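PDB 5XN8: glycerol Dehydrogenase from Unidentified, which catalyses the oxidation of glycerol to dihydroxyacetone, probably with NAD+ as the electron acceptor. Local coordinates for residues V71-L76 against S128-E133; K26-S31 against N146-V151. One frame throughout, in Å; residues are numbered along the deposited sequence.

How the interactions relate
The chain first passes through 26-31, which leads from helix 22-25 into strand 31-36 of the parallel sheet. It next forms helix 70-83, which contains 71-76. Interaction 1 is closed by 128-133, the end of strand 127-131 and the turn after it. The chain returns through strand 137-142, the antiparallel partner of 127-131, and reaches 146-151, which closes interaction 2 against 26-31. Interaction 1 therefore falls wholly within the larger loop. The centres lie about 22 Å apart, and the nearest atoms about 8 Å. Interaction 1 ties the strand pair to a helix; interaction 2 ties a connecting segment to the start of strand 149-153.

Interaction 1. Residues V71-L76 against S128-E133; sequences VEIRRL and SVIYTE
Ile-73 and Ile-130 meet through their terminal methyl groups, CD1 of one 4.0 Å from CD1 of the other. The two side chains cross at about a right angle. Ile-73 is nearly extended at its outer torsion (chi2 156°), which carries CD1 out from the helix. Ile-130 is bent there instead (chi2 -58°), yet its end still turns to the helix. Ile-73 also packs on Thr-99 and Ala-102 of helix 94-107, and Ile-130 on Leu-141. This joins a beta hairpin, strands 127-131 and 137-142, to helix 70-83 in the probable NAD-binding part of the dehydrogenase. Tyr-131, next along the strand, is a likely NAD contact and makes a cation-pi pair with Lys-95. At the exposed end, Glu-133 bends at chi2 (81°) and brings OE2 to 3.8 Å from CG1 of Val-71, a van der Waals contact. Its other oxygen, OE1, is hydrogen-bonded to Ser-69 OG. Glu-72 OE1 lies 4.8 Å from Glu-133 OE2, a proximity of like charges that Arg-75 may ease. Arg-75 NH2 makes a salt bridge to Glu-72 OE2 at 2.8 Å, approaching on the syn side but tilted from the carboxylate plane.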
loop_
_atom_site.group_PDB
_atom_site.type_symbol
_atom_site.label_atom_id
_atom_site.label_comp_id
_atom_site.label_asym_id
_atom_site.label_seq_id
_atom_site.Cartn_x
_atom_site.Cartn_y
_atom_site.Cartn_z
ATOM N N VAL A 71 -51.081 31.903 -11.744
ATOM C CA VAL A 71 -52.319 31.865 -12.536
ATOM C C VAL A 71 -52.691 30.425 -12.897
ATOM O O VAL A 71 -53.854 30.033 -12.762
ATOM C CB VAL A 71 -52.204 32.717 -13.831
ATOM C CG1 VAL A 71 -53.402 32.500 -14.761
ATOM C CG2 VAL A 71 -52.055 34.196 -13.487
ATOM N N GLU A 72 -51.707 29.652 -13.357
ATOM C CA GLU A 72 -51.935 28.268 -13.761
ATOM C C GLU A 72 -52.331 27.395 -12.569
ATOM O O GLU A 72 -53.239 26.575 -12.686
ATOM C CB GLU A 72 -50.686 27.701 -14.461
ATOM C CG GLU A 72 -50.839 26.303 -15.064
ATOM C CD GLU A 72 -51.860 26.214 -16.190
ATOM O OE1 GLU A 72 -52.273 27.254 -16.745
ATOM O OE2 GLU A 72 -52.251 25.083 -16.539
ATOM N N ILE A 73 -51.662 27.587 -11.433
ATOM C CA ILE A 73 -51.992 26.886 -10.174
ATOM C C ILE A 73 -53.453 27.124 -9.795
ATOM O O ILE A 73 -54.189 26.162 -9.556
ATOM C CB ILE A 73 -51.057 27.326 -9.006
ATOM C CG1 ILE A 73 -49.626 26.817 -9.236
ATOM C CG2 ILE A 73 -51.553 26.839 -7.648
ATOM C CD1 ILE A 73 -48.587 27.646 -8.518
ATOM N N ARG A 74 -53.861 28.399 -9.765
ATOM C CA ARG A 74 -55.229 28.776 -9.386
ATOM C C ARG A 74 -56.283 28.269 -10.374
ATOM O O ARG A 74 -57.398 27.955 -9.958
ATOM C CB ARG A 74 -55.357 30.303 -9.208
ATOM C CG ARG A 74 -54.777 30.903 -7.921
ATOM C CD ARG A 74 -53.639 30.164 -7.267
ATOM N NE ARG A 74 -53.255 30.819 -6.008
ATOM C CZ ARG A 74 -52.022 30.894 -5.507
ATOM N NH1 ARG A 74 -50.971 30.362 -6.134
ATOM N NH2 ARG A 74 -51.836 31.533 -4.351
ATOM N N ARG A 75 -55.930 28.189 -11.660
ATOM C CA ARG A 75 -56.836 27.641 -12.679
ATOM C C ARG A 75 -57.099 26.151 -12.443
ATOM O O ARG A 75 -58.240 25.704 -12.511
ATOM C CB ARG A 75 -56.268 27.866 -14.092
ATOM C CG ARG A 75 -57.248 27.591 -15.236
ATOM C CD ARG A 75 -56.565 27.653 -16.600
ATOM N NE ARG A 75 -55.598 26.563 -16.792
ATOM C CZ ARG A 75 -55.894 25.296 -17.104
ATOM N NH1 ARG A 75 -57.155 24.901 -17.298
ATOM N NH2 ARG A 75 -54.910 24.407 -17.245
ATOM N N LEU A 76 -56.036 25.397 -12.163
ATOM C CA LEU A 76 -56.128 23.944 -11.939
ATOM C C LEU A 76 -56.755 23.594 -10.588
ATOM O O LEU A 76 -57.494 22.608 -10.489
ATOM C CB LEU A 76 -54.750 23.287 -12.058
ATOM C CG LEU A 76 -54.158 23.154 -13.467
ATOM C CD1 LEU A 76 -52.690 22.778 -13.389
ATOM C CD2 LEU A 76 -54.941 22.169 -14.330
ATOM N N SER A 128 -40.807 24.540 -5.217
ATOM C CA SER A 128 -41.345 24.831 -6.536
ATOM C C SER A 128 -40.696 26.107 -7.054
ATOM O O SER A 128 -40.529 27.074 -6.304
ATOM C CB SER A 128 -42.864 24.998 -6.480
ATOM O OG SER A 128 -43.510 23.749 -6.292
ATOM N N VAL A 129 -40.319 26.097 -8.332
ATOM C CA VAL A 129 -39.774 27.278 -8.998
ATOM C C VAL A 129 -40.925 27.933 -9.739
ATOM O O VAL A 129 -41.432 27.378 -10.717
ATOM C CB VAL A 129 -38.631 26.926 -9.972
ATOM C CG1 VAL A 129 -37.934 28.195 -10.441
ATOM C CG2 VAL A 129 -37.634 25.974 -9.314
ATOM N N ILE A 130 -41.335 29.110 -9.257
ATOM C CA ILE A 130 -42.494 29.823 -9.784
ATOM C C ILE A 130 -42.053 30.818 -10.866
ATOM O O ILE A 130 -41.096 31.574 -10.687
ATOM C CB ILE A 130 -43.282 30.554 -8.668
ATOM C CG1 ILE A 130 -43.823 29.562 -7.626
ATOM C CG2 ILE A 130 -44.424 31.399 -9.247
ATOM C CD1 ILE A 130 -44.732 28.478 -8.164
ATOM N N TYR A 131 -42.788 30.805 -11.977
ATOM C CA TYR A 131 -42.528 31.625 -13.150
ATOM C C TYR A 131 -43.748 32.490 -13.435
ATOM O O TYR A 131 -44.845 32.197 -12.962
ATOM C CB TYR A 131 -42.266 30.704 -14.340
ATOM C CG TYR A 131 -40.943 29.980 -14.263
ATOM C CD1 TYR A 131 -39.792 30.566 -14.774
ATOM C CD2 TYR A 131 -40.838 28.710 -13.685
ATOM C CE1 TYR A 131 -38.567 29.920 -14.715
ATOM C CE2 TYR A 131 -39.617 28.060 -13.613
ATOM C CZ TYR A 131 -38.484 28.671 -14.129
ATOM O OH TYR A 131 -37.269 28.036 -14.072
ATOM N N THR A 132 -43.557 33.573 -14.197
ATOM C CA THR A 132 -44.692 34.340 -14.710
ATOM C C THR A 132 -45.260 33.582 -15.906
ATOM O O THR A 132 -44.649 32.614 -16.370
ATOM C CB THR A 132 -44.326 35.778 -15.100
ATOM O OG1 THR A 132 -45.540 36.451 -15.451
ATOM C CG2 THR A 132 -43.469 35.820 -16.263
ATOM N N GLU A 133 -46.423 33.990 -16.407
ATOM C CA GLU A 133 -47.013 33.345 -17.588
ATOM C C GLU A 133 -46.108 33.482 -18.823
ATOM O O GLU A 133 -46.021 32.559 -19.630
ATOM C CB GLU A 133 -48.409 33.897 -17.880
ATOM C CG GLU A 133 -49.315 32.926 -18.620
ATOM C CD GLU A 133 -49.964 31.902 -17.704
ATOM O OE1 GLU A 133 -49.247 31.217 -16.959
ATOM O OE2 GLU A 133 -51.201 31.783 -17.744
#

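Interaction 2. Residues K26-S31 against N146-V151; sequences KNLAES and NPDMVV
Leu-28 and Asp-148 make the closest backbone approach, with their CA atoms 8.2 Å apart, and side chains bridge the two segments. The fold here is a Rossmann-like parallel sheet of the iron-containing alcohol dehydrogenase family. Strand 149-153 runs between strands 10-14 and 111-115. Segment 26-31 leads from helix 22-25 into strand 31-36 of the same sheet.

Leu-28 makes the whole contact from its side. Its chain is extended beyond CB, with CD1 anti to CA (chi2 176°), and this sends CD1 well out from the backbone. CD1 reaches Asp-148 CB at 3.8 Å. It also comes 3.8 Å from Met-149 CG. The second methyl, CD2, meets only the aspartate, at 4.1 Å from its CB. Leu-28 thus lies at a slant across two consecutive side chains. Neighbours within a regular strand point to opposite sides, but Asp-148 precedes the strand and has helical backbone angles (-72°/-32°), and both CB atoms face Leu-28.

The aspartate offers the leucine its methylene and not its charge. Its OD1 is engaged elsewhere, by the backbone N of Val-111. Met-149 is buried. Its backbone is hydrogen-bonded to Val-111 and Val-113 of one neighbouring strand, and its side chain also packs on Leu-12, Val-112 and Phe-21. The contact is plain apolar packing, away from the zinc ion and the probable NAD-binding residues. Near it, Asn-27 packs on Pro-144 of a second subunit. The methionine runs extended as far as its sulfur and then bends at the last torsion. SD stays 3.8 Å from Leu-28 CD1, while CE turns away from that methyl.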
loop_
_atom_site.group_PDB
_atom_site.type_symbol
_atom_site.label_atom_id
_atom_site.label_comp_id
_atom_site.label_asym_id
_atom_site.label_seq_id
_atom_site.Cartn_x
_atom_site.Cartn_y
_atom_site.Cartn_z
ATOM N N LYS A 26 -53.023 4.113 -3.383
ATOM C CA LYS A 26 -54.321 3.767 -2.782
ATOM C C LYS A 26 -54.449 4.137 -1.294
ATOM O O LYS A 26 -55.515 4.588 -0.860
ATOM C CB LYS A 26 -54.597 2.273 -2.983
ATOM C CG LYS A 26 -55.913 1.762 -2.399
ATOM C CD LYS A 26 -56.309 0.352 -2.839
ATOM C CE LYS A 26 -55.213 -0.490 -3.512
ATOM N NZ LYS A 26 -55.819 -1.614 -4.275
ATOM N N ASN A 27 -53.374 3.941 -0.529
ATOM C CA ASN A 27 -53.341 4.285 0.902
ATOM C C ASN A 27 -53.221 5.788 1.193
ATOM O O ASN A 27 -53.476 6.211 2.321
ATOM C CB ASN A 27 -52.188 3.545 1.609
ATOM C CG ASN A 27 -52.340 2.034 1.559
ATOM O OD1 ASN A 27 -51.476 1.332 1.044
ATOM N ND2 ASN A 27 -53.436 1.532 2.089
ATOM N N LEU A 28 -52.813 6.588 0.205
ATOM C CA LEU A 28 -52.724 8.053 0.369
ATOM C C LEU A 28 -54.071 8.743 0.173
ATOM O O LEU A 28 -54.408 9.677 0.906
ATOM C CB LEU A 28 -51.698 8.676 -0.590
ATOM C CG LEU A 28 -50.208 8.486 -0.290
ATOM C CD1 LEU A 28 -49.386 9.100 -1.403
ATOM C CD2 LEU A 28 -49.832 9.089 1.056
ATOM N N ALA A 29 -54.832 8.297 -0.825
ATOM C CA ALA A 29 -56.141 8.867 -1.121
ATOM C C ALA A 29 -56.980 7.922 -1.966
ATOM O O ALA A 29 -56.450 7.031 -2.637
ATOM C CB ALA A 29 -55.981 10.200 -1.834
ATOM N N GLU A 30 -58.294 8.129 -1.922
ATOM C CA GLU A 30 -59.258 7.343 -2.707
ATOM C C GLU A 30 -59.471 7.899 -4.121
ATOM O O GLU A 30 -60.078 7.220 -4.964
ATOM C CB GLU A 30 -60.595 7.237 -1.960
ATOM C CG GLU A 30 -60.490 6.396 -0.698
ATOM C CD GLU A 30 -61.421 6.832 0.416
ATOM O OE1 GLU A 30 -61.638 8.052 0.623
ATOM O OE2 GLU A 30 -61.911 5.927 1.122
ATOM N N SER A 31 -58.986 9.115 -4.384
ATOM C CA SER A 31 -59.046 9.694 -5.729
ATOM C C SER A 31 -57.923 10.697 -5.976
ATOM O O SER A 31 -57.427 11.327 -5.041
ATOM C CB SER A 31 -60.419 10.343 -5.978
ATOM O OG SER A 31 -60.615 11.471 -5.148
ATOM N N ASN A 146 -42.311 17.442 1.880
ATOM C CA ASN A 146 -41.842 16.891 0.601
ATOM C C ASN A 146 -42.991 16.144 -0.075
ATOM O O ASN A 146 -43.986 15.825 0.576
ATOM C CB ASN A 146 -40.677 15.922 0.808
ATOM C CG ASN A 146 -39.407 16.616 1.236
ATOM O OD1 ASN A 146 -39.312 17.137 2.349
ATOM N ND2 ASN A 146 -38.409 16.609 0.358
ATOM N N PRO A 147 -42.872 15.866 -1.389
ATOM C CA PRO A 147 -43.864 14.992 -2.027
ATOM C C PRO A 147 -44.046 13.685 -1.263
ATOM O O PRO A 147 -43.078 13.130 -0.743
ATOM C CB PRO A 147 -43.248 14.711 -3.393
ATOM C CG PRO A 147 -42.440 15.920 -3.680
ATOM C CD PRO A 147 -41.902 16.391 -2.365
ATOM N N ASP A 148 -45.281 13.209 -1.195
ATOM C CA ASP A 148 -45.584 11.978 -0.483
ATOM C C ASP A 148 -45.055 10.756 -1.232
ATOM O O ASP A 148 -44.646 9.782 -0.600
ATOM C CB ASP A 148 -47.084 11.877 -0.189
ATOM C CG ASP A 148 -47.588 13.051 0.652
ATOM O OD1 ASP A 148 -47.712 14.169 0.083
ATOM O OD2 ASP A 148 -47.835 12.853 1.875
ATOM N N MET A 149 -45.031 10.824 -2.568
ATOM C CA MET A 149 -44.426 9.777 -3.396
ATOM C C MET A 149 -43.636 10.361 -4.560
ATOM O O MET A 149 -44.022 11.392 -5.125
ATOM C CB MET A 149 -45.496 8.851 -3.956
ATOM C CG MET A 149 -46.096 7.898 -2.944
ATOM S SD MET A 149 -47.346 6.847 -3.729
ATOM C CE MET A 149 -46.298 5.764 -4.682
ATOM N N VAL A 150 -42.534 9.688 -4.907
ATOM C CA VAL A 150 -41.721 10.007 -6.080
ATOM C C VAL A 150 -41.569 8.712 -6.871
ATOM O O VAL A 150 -41.021 7.746 -6.359
ATOM C CB VAL A 150 -40.323 10.540 -5.696
ATOM C CG1 VAL A 150 -39.462 10.761 -6.940
ATOM C CG2 VAL A 150 -40.432 11.825 -4.875
ATOM N N VAL A 151 -42.055 8.698 -8.113
ATOM C CA VAL A 151 -42.134 7.476 -8.909
ATOM C C VAL A 151 -41.313 7.630 -10.188
ATOM O O VAL A 151 -41.622 8.470 -11.040
ATOM C CB VAL A 151 -43.595 7.127 -9.250
ATOM C CG1 VAL A 151 -43.690 5.720 -9.833
ATOM C CG2 VAL A 151 -44.472 7.250 -8.005
#